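Local atomic coordinates of dnab-like replicative helicase (Bacillus phage SPP1, PDB entry 3BH0), a protein that probably uses ATP hydrolysis to unwind double-stranded DNA in the 5'-3' direction, this chain being the ATPase domain of a DnaB-family replicative helicase. Residues 49-54 / 182-187; 72-77 / 226-231; 261-266 / 279-284. All coordinates share one frame; numbering follows the deposited sequence.

Overall arrangement
From the N terminus, the chain first passes through the loop 49-54 and then strand 70-74, and both wait more than a hundred residues for their partners. Contact 1 closes when strand 183-188 comes up to the loop, and contact 2 closes when strand 223-228 lies down beside strand 70-74; the segments alternate, so these two closures cross. Their strands are neighbours, with Ile187 O probably hydrogen-bonded to Leu227 N. Contact 3 follows in series, a short-range closure of twelve intervening residues. It adjoins contact 2 through probable bonds from Glu261 N to Leu72 O and from Ala74 N to Glu261 O, so the sheet runs continuously from its parallel core into its antiparallel extension.

Contact 1: residues 49-54 / 182-187; sequences TGVPSG and RVIVMI
Thr49 opens the contact with its backbone rather than its side chain: its carbonyl O accepts a hydrogen bond from Arg182 NH1 at 3.3 Å. The N-H...O angle of 165° makes the bond straight though long. Thr49 O sits at the guanidinium edge, near the plane, and the N-H meets a lone pair of the carbonyl. Gly50 continues along the same group, its carbonyl C 3.6 Å from Arg182 NH1.

Val51 divides its two methyls between two partners. Its CG1, anti to the backbone N (chi1 -172°), meets Ile184 CD1 tip to tip at 3.6 Å. CG2, on the N side, comes over one face of the guanidinium, 3.7 Å from Arg182 NE. The backbone N of Val51 also lies above the guanidinium, 3.6 Å from the plane and displaced toward the rim. Pro52 crosses the arginine at about a right angle, with its CD 4.1 Å from Arg182 NH2. Beyond it the loop turns from the strand, and Ser53 OG bonds instead to Asp59.

On the strand side, Arg182 reaches the loop with CG nearly eclipsing the backbone N (chi1 11°) and a later bend at chi3. Its NE forms a salt bridge with Asp97, so the charge is probably balanced in part from outside the two segments. Ile184 CD1 lies in the layer where helix 81-93 covers the sheet, and Val51 and Ile184 both touch Met92 of that helix.

The contact thus joins the loop before helix 56-62 to the start of a central parallel strand of the ATPase domain. Chemically it is a bipartite grip: one edge bond and the Asp97 salt bridge probably limit rotation of the guanidinium, while a forked valine spans its face and the apolar layer beside it.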
loop_
_atom_site.group_PDB
_atom_site.type_symbol
_atom_site.label_atom_id
_atom_site.label_comp_id
_atom_site.label_asym_id
_atom_site.label_seq_id
_atom_site.Cartn_x
_atom_site.Cartn_y
_atom_site.Cartn_z
ATOM N N THR A 49 14.380 -8.643 5.392
ATOM C CA THR A 49 14.880 -9.076 4.108
ATOM C C THR A 49 14.312 -8.169 3.025
ATOM O O THR A 49 15.050 -7.422 2.384
ATOM C CB THR A 49 14.470 -10.540 3.835
ATOM O OG1 THR A 49 15.023 -11.377 4.854
ATOM C CG2 THR A 49 14.960 -11.012 2.470
ATOM N N GLY A 50 12.994 -8.222 2.852
ATOM C CA GLY A 50 12.324 -7.494 1.780
ATOM C C GLY A 50 12.136 -6.003 2.000
ATOM O O GLY A 50 12.761 -5.397 2.868
ATOM N N VAL A 51 11.272 -5.420 1.177
ATOM C CA VAL A 51 10.970 -4.004 1.222
ATOM C C VAL A 51 10.154 -3.729 2.472
ATOM O O VAL A 51 9.123 -4.376 2.696
ATOM C CB VAL A 51 10.133 -3.571 -0.001
ATOM C CG1 VAL A 51 10.008 -2.066 -0.041
ATOM C CG2 VAL A 51 10.736 -4.093 -1.297
ATOM N N PRO A 52 10.604 -2.764 3.292
ATOM C CA PRO A 52 9.851 -2.452 4.511
ATOM C C PRO A 52 8.626 -1.560 4.237
ATOM O O PRO A 52 8.693 -0.626 3.425
ATOM C CB PRO A 52 10.876 -1.700 5.367
ATOM C CG PRO A 52 11.781 -1.028 4.366
ATOM C CD PRO A 52 11.805 -1.911 3.143
ATOM N N SER A 53 7.520 -1.867 4.907
ATOM C CA SER A 53 6.382 -0.951 5.022
ATOM C C SER A 53 6.781 0.264 5.858
ATOM O O SER A 53 6.266 1.357 5.647
ATOM C CB SER A 53 5.235 -1.656 5.715
ATOM O OG SER A 53 5.635 -2.067 7.006
ATOM N N GLY A 54 7.704 0.052 6.802
ATOM C CA GLY A 54 8.188 1.089 7.704
ATOM C C GLY A 54 7.461 1.030 9.038
ATOM O O GLY A 54 7.731 1.814 9.951
ATOM N N ARG A 182 14.601 -2.416 -6.550
ATOM C CA ARG A 182 13.305 -3.067 -6.408
ATOM C C ARG A 182 12.174 -2.037 -6.520
ATOM O O ARG A 182 12.137 -1.072 -5.748
ATOM C CB ARG A 182 13.232 -3.885 -5.108
ATOM C CG ARG A 182 14.376 -3.640 -4.127
ATOM C CD ARG A 182 14.339 -4.602 -2.946
ATOM N NE ARG A 182 14.377 -3.857 -1.691
ATOM C CZ ARG A 182 14.588 -4.384 -0.490
ATOM N NH1 ARG A 182 14.799 -5.682 -0.350
ATOM N NH2 ARG A 182 14.586 -3.601 0.581
ATOM N N VAL A 183 11.312 -2.235 -7.524
ATOM C CA VAL A 183 10.144 -1.393 -7.834
ATOM C C VAL A 183 8.913 -1.871 -7.055
ATOM O O VAL A 183 8.701 -3.074 -6.881
ATOM C CB VAL A 183 9.827 -1.420 -9.363
ATOM C CG1 VAL A 183 8.593 -0.591 -9.718
ATOM C CG2 VAL A 183 11.016 -0.940 -10.178
ATOM N N ILE A 184 8.098 -0.925 -6.588
ATOM C CA ILE A 184 6.871 -1.267 -5.869
ATOM C C ILE A 184 5.703 -0.592 -6.567
ATOM O O ILE A 184 5.688 0.624 -6.710
ATOM C CB ILE A 184 6.950 -0.844 -4.386
ATOM C CG1 ILE A 184 8.156 -1.500 -3.714
ATOM C CG2 ILE A 184 5.634 -1.186 -3.633
ATOM C CD1 ILE A 184 9.117 -0.519 -3.112
ATOM N N VAL A 185 4.732 -1.378 -7.015
ATOM C CA VAL A 185 3.585 -0.826 -7.744
ATOM C C VAL A 185 2.385 -0.675 -6.808
ATOM O O VAL A 185 1.802 -1.664 -6.383
ATOM C CB VAL A 185 3.253 -1.691 -8.991
ATOM C CG1 VAL A 185 2.155 -1.063 -9.842
ATOM C CG2 VAL A 185 4.528 -1.904 -9.823
ATOM N N MET A 186 2.046 0.570 -6.470
ATOM C CA MET A 186 0.888 0.860 -5.617
ATOM C C MET A 186 -0.293 1.268 -6.474
ATOM O O MET A 186 -0.174 2.155 -7.322
ATOM C CB MET A 186 1.175 1.989 -4.627
ATOM C CG MET A 186 2.194 1.685 -3.554
ATOM S SD MET A 186 1.867 2.637 -2.042
ATOM C CE MET A 186 0.680 1.563 -1.230
ATOM N N ILE A 187 -1.443 0.644 -6.249
ATOM C CA ILE A 187 -2.616 0.981 -7.035
ATOM C C ILE A 187 -3.733 1.607 -6.181
ATOM O O ILE A 187 -4.388 0.907 -5.393
ATOM C CB ILE A 187 -3.072 -0.219 -7.881
ATOM C CG1 ILE A 187 -1.850 -0.772 -8.640
ATOM C CG2 ILE A 187 -4.227 0.183 -8.831
ATOM C CD1 ILE A 187 -1.997 -2.132 -9.200
#

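Contact 2: residues 72-77 / 226-231; sequences LIAARP and ALSQLS
Strands 72-74 and 226-228 run side by side in parallel, their short axes 4.5 Å apart and 25° from alignment. The ladder alternates between them: Ile73 N donates to Ala226 O at 2.9 Å, Ser228 N donates to Ile73 O, and Ala75 N reaches Ser228 O nearly along the C=O axis.

Relief differs on the two faces. On the face of Leu72, Ala74, Ala226 and Ser228, small residues leave shallow ground into which the longer leucines lean. Leu72 CG is anti to the backbone N (chi1 -156°), and its CD1 lies 4.0 Å from both Ala226 CB and Ser228 CB, bridging two residues that follow each other on this face, Leu227 between them pointing to the other side. Ala74 CB is a low bump beside Ser228 CB, and Leu230 rides over it from beyond the strand end, with CG 4.0 Å from Ala74 CB and CD1 3.6 Å from Ala75 N. On the other face, Ile73 and Leu227 stand side by side, pointing the same way, and Leu227 CD1 nests 4.2 Å from Ile73 CB.

Past the strands, Arg76 folds back through bends at chi2 and chi3. Its NH1 donates at 2.9 Å to Leu230 O, which lies at the guanidinium edge; NE has a salt bridge with Glu235.

Ala75 begins a segment consistent with a Walker A P-loop, and its O bonds to Lys81 NZ. Ser228 OG bonds to Gln229 O and to Gln191. Helix 81-93 covers the Ile73-Leu227 face, Leu253 of helix 252-256 lies against Leu72 and Ser228, and strand 259-265 pairs with the far edge of strand 70-74.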
loop_
_atom_site.group_PDB
_atom_site.type_symbol
_atom_site.label_atom_id
_atom_site.label_comp_id
_atom_site.label_asym_id
_atom_site.label_seq_id
_atom_site.Cartn_x
_atom_site.Cartn_y
_atom_site.Cartn_z
ATOM N N LEU A 72 -2.584 -6.718 -0.627
ATOM C CA LEU A 72 -3.857 -6.045 -0.644
ATOM C C LEU A 72 -4.059 -5.262 0.663
ATOM O O LEU A 72 -3.851 -5.781 1.749
ATOM C CB LEU A 72 -4.956 -7.091 -0.834
ATOM C CG LEU A 72 -6.260 -6.591 -1.422
ATOM C CD1 LEU A 72 -6.088 -6.352 -2.935
ATOM C CD2 LEU A 72 -7.356 -7.595 -1.143
ATOM N N ILE A 73 -4.418 -3.993 0.524
ATOM C CA ILE A 73 -4.781 -3.141 1.647
ATOM C C ILE A 73 -6.240 -2.803 1.423
ATOM O O ILE A 73 -6.578 -1.981 0.570
ATOM C CB ILE A 73 -3.928 -1.840 1.730
ATOM C CG1 ILE A 73 -2.445 -2.179 1.915
ATOM C CG2 ILE A 73 -4.389 -0.987 2.895
ATOM C CD1 ILE A 73 -1.515 -1.011 1.739
ATOM N N ALA A 74 -7.092 -3.478 2.175
ATOM C CA ALA A 74 -8.517 -3.276 2.083
ATOM C C ALA A 74 -9.120 -2.671 3.366
ATOM O O ALA A 74 -8.725 -2.987 4.486
ATOM C CB ALA A 74 -9.206 -4.570 1.702
ATOM N N ALA A 75 -10.066 -1.766 3.194
ATOM C CA ALA A 75 -10.716 -1.132 4.341
ATOM C C ALA A 75 -11.970 -0.440 3.879
ATOM O O ALA A 75 -12.064 -0.016 2.737
ATOM C CB ALA A 75 -9.783 -0.118 5.015
ATOM N N ARG A 76 -12.923 -0.337 4.796
ATOM C CA ARG A 76 -14.075 0.532 4.654
ATOM C C ARG A 76 -13.621 2.002 4.577
ATOM O O ARG A 76 -12.460 2.309 4.883
ATOM C CB ARG A 76 -15.035 0.289 5.816
ATOM C CG ARG A 76 -15.668 -1.097 5.817
ATOM C CD ARG A 76 -16.694 -1.254 4.693
ATOM N NE ARG A 76 -17.698 -0.202 4.733
ATOM C CZ ARG A 76 -18.279 0.344 3.665
ATOM N NH1 ARG A 76 -17.980 -0.053 2.428
ATOM N NH2 ARG A 76 -19.158 1.325 3.840
ATOM N N PRO A 77 -14.512 2.911 4.118
ATOM C CA PRO A 77 -14.143 4.331 4.127
ATOM C C PRO A 77 -13.790 4.854 5.527
ATOM O O PRO A 77 -14.355 4.400 6.526
ATOM C CB PRO A 77 -15.410 5.026 3.613
ATOM C CG PRO A 77 -16.154 3.976 2.877
ATOM C CD PRO A 77 -15.855 2.696 3.556
ATOM N N ALA A 226 -2.133 -3.378 -3.984
ATOM C CA ALA A 226 -3.420 -2.879 -4.389
ATOM C C ALA A 226 -4.312 -2.548 -3.183
ATOM O O ALA A 226 -4.536 -3.380 -2.287
ATOM C CB ALA A 226 -4.112 -3.867 -5.337
ATOM N N LEU A 227 -4.792 -1.306 -3.171
ATOM C CA LEU A 227 -5.851 -0.862 -2.288
ATOM C C LEU A 227 -7.178 -1.411 -2.811
ATOM O O LEU A 227 -7.389 -1.505 -4.019
ATOM C CB LEU A 227 -5.886 0.676 -2.213
ATOM C CG LEU A 227 -5.011 1.356 -1.160
ATOM C CD1 LEU A 227 -3.553 0.980 -1.335
ATOM C CD2 LEU A 227 -5.163 2.871 -1.182
ATOM N N SER A 228 -8.066 -1.757 -1.884
ATOM C CA SER A 228 -9.325 -2.381 -2.214
ATOM C C SER A 228 -10.410 -1.928 -1.258
ATOM O O SER A 228 -10.191 -1.791 -0.049
ATOM C CB SER A 228 -9.197 -3.906 -2.167
ATOM O OG SER A 228 -10.474 -4.516 -2.232
ATOM N N GLN A 229 -11.592 -1.712 -1.810
ATOM C CA GLN A 229 -12.743 -1.335 -1.023
ATOM C C GLN A 229 -13.274 -2.600 -0.382
ATOM O O GLN A 229 -12.770 -3.684 -0.655
ATOM C CB GLN A 229 -13.790 -0.649 -1.914
ATOM C CG GLN A 229 -14.556 -1.554 -2.899
ATOM C CD GLN A 229 -15.269 -0.745 -4.020
ATOM O OE1 GLN A 229 -15.429 0.466 -3.922
ATOM N NE2 GLN A 229 -15.681 -1.425 -5.074
ATOM N N LEU A 230 -14.260 -2.460 0.499
ATOM C CA LEU A 230 -14.913 -3.615 1.136
ATOM C C LEU A 230 -16.412 -3.428 1.121
ATOM O O LEU A 230 -16.900 -2.298 0.982
ATOM C CB LEU A 230 -14.429 -3.828 2.580
ATOM C CG LEU A 230 -13.059 -4.481 2.724
ATOM C CD1 LEU A 230 -12.523 -4.284 4.116
ATOM C CD2 LEU A 230 -13.120 -5.944 2.383
ATOM N N SER A 231 -17.125 -4.544 1.264
ATOM C CA SER A 231 -18.591 -4.581 1.306
ATOM C C SER A 231 -19.159 -3.679 2.412
ATOM O O SER A 231 -18.615 -3.627 3.524
ATOM C CB SER A 231 -19.041 -6.028 1.533
ATOM O OG SER A 231 -20.451 -6.129 1.534
#

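Contact 3: residues 261-266 / 279-284; sequences EFLYRD and VEVIIA
Two consecutive antiparallel strands, 261-265 and 279-284, form a hairpin-like pair with a long connection in the antiparallel extension of a RecA-like sheet; their axes approach to 4.4 Å with N-to-C directions 150° apart. The first shell is the backbone. Phe262 and Ile282 make a hydrogen-bonded pair, with Phe262 N to Ile282 O and Ile282 N to Phe262 O both 2.7 Å, the shortest backbone bonds of the pair of strands. Tyr264 and Glu280 form the next such pair, Glu280 N donating its N-H to Tyr264 O nearly along the C=O axis at 2.9 Å.

Side chains then sort onto two faces. On the face of Glu261, Leu263, Val279 and Val281, the packing is apolar: Val281 CG1 meets Glu261 CB at 3.7 Å, and its other methyl, CG2, meets Leu263 CD1 at 3.8 Å as the two side chains lie alongside each other. On the opposite face, Ala284 CB comes obliquely against the Phe262 ring, 3.4 Å from CE2. Further along, Glu280 holds CG in the crowded position between backbone N and carbonyl carbon (chi1 59°). That torsion brings CG to the edge of the Tyr264 ring, 4.0 Å from CD2, with carboxylate and ring planes 69° apart.

Outside this shell, Phe84 of helix 81-93 packs on Glu261, Leu263 and Val281, while strand 70-74 pairs with the first strand and strand 292-299 with the second. Glu261 OE1 is hydrogen-bonded to Tyr65 OH, and Arg265 NH1 bonds to Ser78 O within the probable P-loop. Tyr264, its CG anti to the backbone N, sends OH to Asp266 OD1 in a weak 3.3 Å hydrogen bond.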
loop_
_atom_site.group_PDB
_atom_site.type_symbol
_atom_site.label_atom_id
_atom_site.label_comp_id
_atom_site.label_asym_id
_atom_site.label_seq_id
_atom_site.Cartn_x
_atom_site.Cartn_y
_atom_site.Cartn_z
ATOM N N GLU A 261 -3.863 -6.940 4.208
ATOM C CA GLU A 261 -3.965 -6.150 5.410
ATOM C C GLU A 261 -5.240 -5.308 5.425
ATOM O O GLU A 261 -5.458 -4.475 4.558
ATOM C CB GLU A 261 -2.687 -5.342 5.659
ATOM C CG GLU A 261 -1.971 -4.891 4.427
ATOM C CD GLU A 261 -0.510 -4.559 4.666
ATOM O OE1 GLU A 261 0.292 -5.495 4.732
ATOM O OE2 GLU A 261 -0.149 -3.369 4.739
ATOM N N PHE A 262 -6.107 -5.602 6.391
ATOM C CA PHE A 262 -7.288 -4.802 6.664
ATOM C C PHE A 262 -6.936 -3.685 7.639
ATOM O O PHE A 262 -6.073 -3.852 8.503
ATOM C CB PHE A 262 -8.394 -5.655 7.287
ATOM C CG PHE A 262 -8.977 -6.698 6.369
ATOM C CD1 PHE A 262 -9.303 -6.399 5.058
ATOM C CD2 PHE A 262 -9.255 -7.969 6.849
ATOM C CE1 PHE A 262 -9.871 -7.372 4.221
ATOM C CE2 PHE A 262 -9.836 -8.946 6.031
ATOM C CZ PHE A 262 -10.138 -8.646 4.714
ATOM N N LEU A 263 -7.597 -2.547 7.476
ATOM C CA LEU A 263 -7.519 -1.448 8.425
ATOM C C LEU A 263 -8.858 -1.284 9.129
ATOM O O LEU A 263 -9.918 -1.361 8.515
ATOM C CB LEU A 263 -7.127 -0.143 7.731
ATOM C CG LEU A 263 -5.664 0.233 7.441
ATOM C CD1 LEU A 263 -4.658 -0.911 7.498
ATOM C CD2 LEU A 263 -5.605 0.872 6.089
ATOM N N TYR A 264 -8.797 -1.067 10.432
ATOM C CA TYR A 264 -9.971 -0.826 11.235
ATOM C C TYR A 264 -9.615 0.240 12.238
ATOM O O TYR A 264 -8.600 0.141 12.925
ATOM C CB TYR A 264 -10.376 -2.115 11.936
ATOM C CG TYR A 264 -11.532 -1.990 12.890
ATOM C CD1 TYR A 264 -12.840 -1.932 12.420
ATOM C CD2 TYR A 264 -11.320 -1.958 14.262
ATOM C CE1 TYR A 264 -13.906 -1.834 13.297
ATOM C CE2 TYR A 264 -12.373 -1.856 15.147
ATOM C CZ TYR A 264 -13.662 -1.794 14.665
ATOM O OH TYR A 264 -14.716 -1.698 15.541
ATOM N N ARG A 265 -10.450 1.270 12.302
ATOM C CA ARG A 265 -10.256 2.371 13.235
ATOM C C ARG A 265 -11.464 2.393 14.181
ATOM O O ARG A 265 -12.527 2.890 13.824
ATOM C CB ARG A 265 -10.112 3.659 12.436
ATOM C CG ARG A 265 -9.646 4.856 13.220
ATOM C CD ARG A 265 -9.561 6.067 12.311
ATOM N NE ARG A 265 -10.233 7.201 12.930
ATOM C CZ ARG A 265 -11.338 7.783 12.467
ATOM N NH1 ARG A 265 -11.904 7.369 11.340
ATOM N NH2 ARG A 265 -11.871 8.796 13.135
ATOM N N ASP A 266 -11.306 1.814 15.373
ATOM C CA ASP A 266 -12.442 1.562 16.283
ATOM C C ASP A 266 -13.271 2.805 16.615
ATOM O O ASP A 266 -14.494 2.710 16.773
ATOM C CB ASP A 266 -11.995 0.852 17.582
ATOM C CG ASP A 266 -13.177 0.301 18.400
ATOM O OD1 ASP A 266 -13.349 -0.933 18.498
ATOM O OD2 ASP A 266 -13.959 1.086 18.955
ATOM N N VAL A 279 -5.376 2.875 14.787
ATOM C CA VAL A 279 -5.697 2.127 13.601
ATOM C C VAL A 279 -5.031 0.773 13.754
ATOM O O VAL A 279 -3.807 0.688 13.883
ATOM C CB VAL A 279 -5.197 2.833 12.321
ATOM C CG1 VAL A 279 -5.243 1.887 11.115
ATOM C CG2 VAL A 279 -6.043 4.057 12.040
ATOM N N GLU A 280 -5.827 -0.287 13.741
ATOM C CA GLU A 280 -5.243 -1.614 13.703
ATOM C C GLU A 280 -5.129 -2.183 12.279
ATOM O O GLU A 280 -6.083 -2.156 11.480
ATOM C CB GLU A 280 -5.918 -2.574 14.684
ATOM C CG GLU A 280 -7.394 -2.812 14.504
ATOM C CD GLU A 280 -7.947 -3.792 15.547
ATOM O OE1 GLU A 280 -7.923 -3.480 16.757
ATOM O OE2 GLU A 280 -8.411 -4.891 15.155
ATOM N N VAL A 281 -3.924 -2.650 11.971
ATOM C CA VAL A 281 -3.643 -3.339 10.738
ATOM C C VAL A 281 -3.864 -4.824 10.986
ATOM O O VAL A 281 -3.069 -5.482 11.660
ATOM C CB VAL A 281 -2.212 -3.056 10.258
ATOM C CG1 VAL A 281 -1.938 -3.757 8.951
ATOM C CG2 VAL A 281 -1.995 -1.561 10.098
ATOM N N ILE A 282 -4.965 -5.344 10.461
ATOM C CA ILE A 282 -5.269 -6.757 10.611
ATOM C C ILE A 282 -4.762 -7.524 9.394
ATOM O O ILE A 282 -5.310 -7.376 8.305
ATOM C CB ILE A 282 -6.792 -7.011 10.774
ATOM C CG1 ILE A 282 -7.395 -6.025 11.774
ATOM C CG2 ILE A 282 -7.062 -8.467 11.148
ATOM C CD1 ILE A 282 -8.933 -6.003 11.788
ATOM N N ILE A 283 -3.707 -8.316 9.592
ATOM C CA ILE A 283 -3.171 -9.245 8.593
ATOM C C ILE A 283 -4.099 -10.467 8.538
ATOM O O ILE A 283 -4.021 -11.349 9.384
ATOM C CB ILE A 283 -1.705 -9.670 8.929
ATOM C CG1 ILE A 283 -0.735 -8.490 8.806
ATOM C CG2 ILE A 283 -1.217 -10.750 7.988
ATOM C CD1 ILE A 283 -0.702 -7.525 10.005
ATOM N N ALA A 284 -5.003 -10.493 7.562
ATOM C CA ALA A 284 -6.032 -11.539 7.492
ATOM C C ALA A 284 -5.551 -12.741 6.676
ATOM O O ALA A 284 -6.091 -13.839 6.791
ATOM C CB ALA A 284 -7.303 -10.984 6.920
#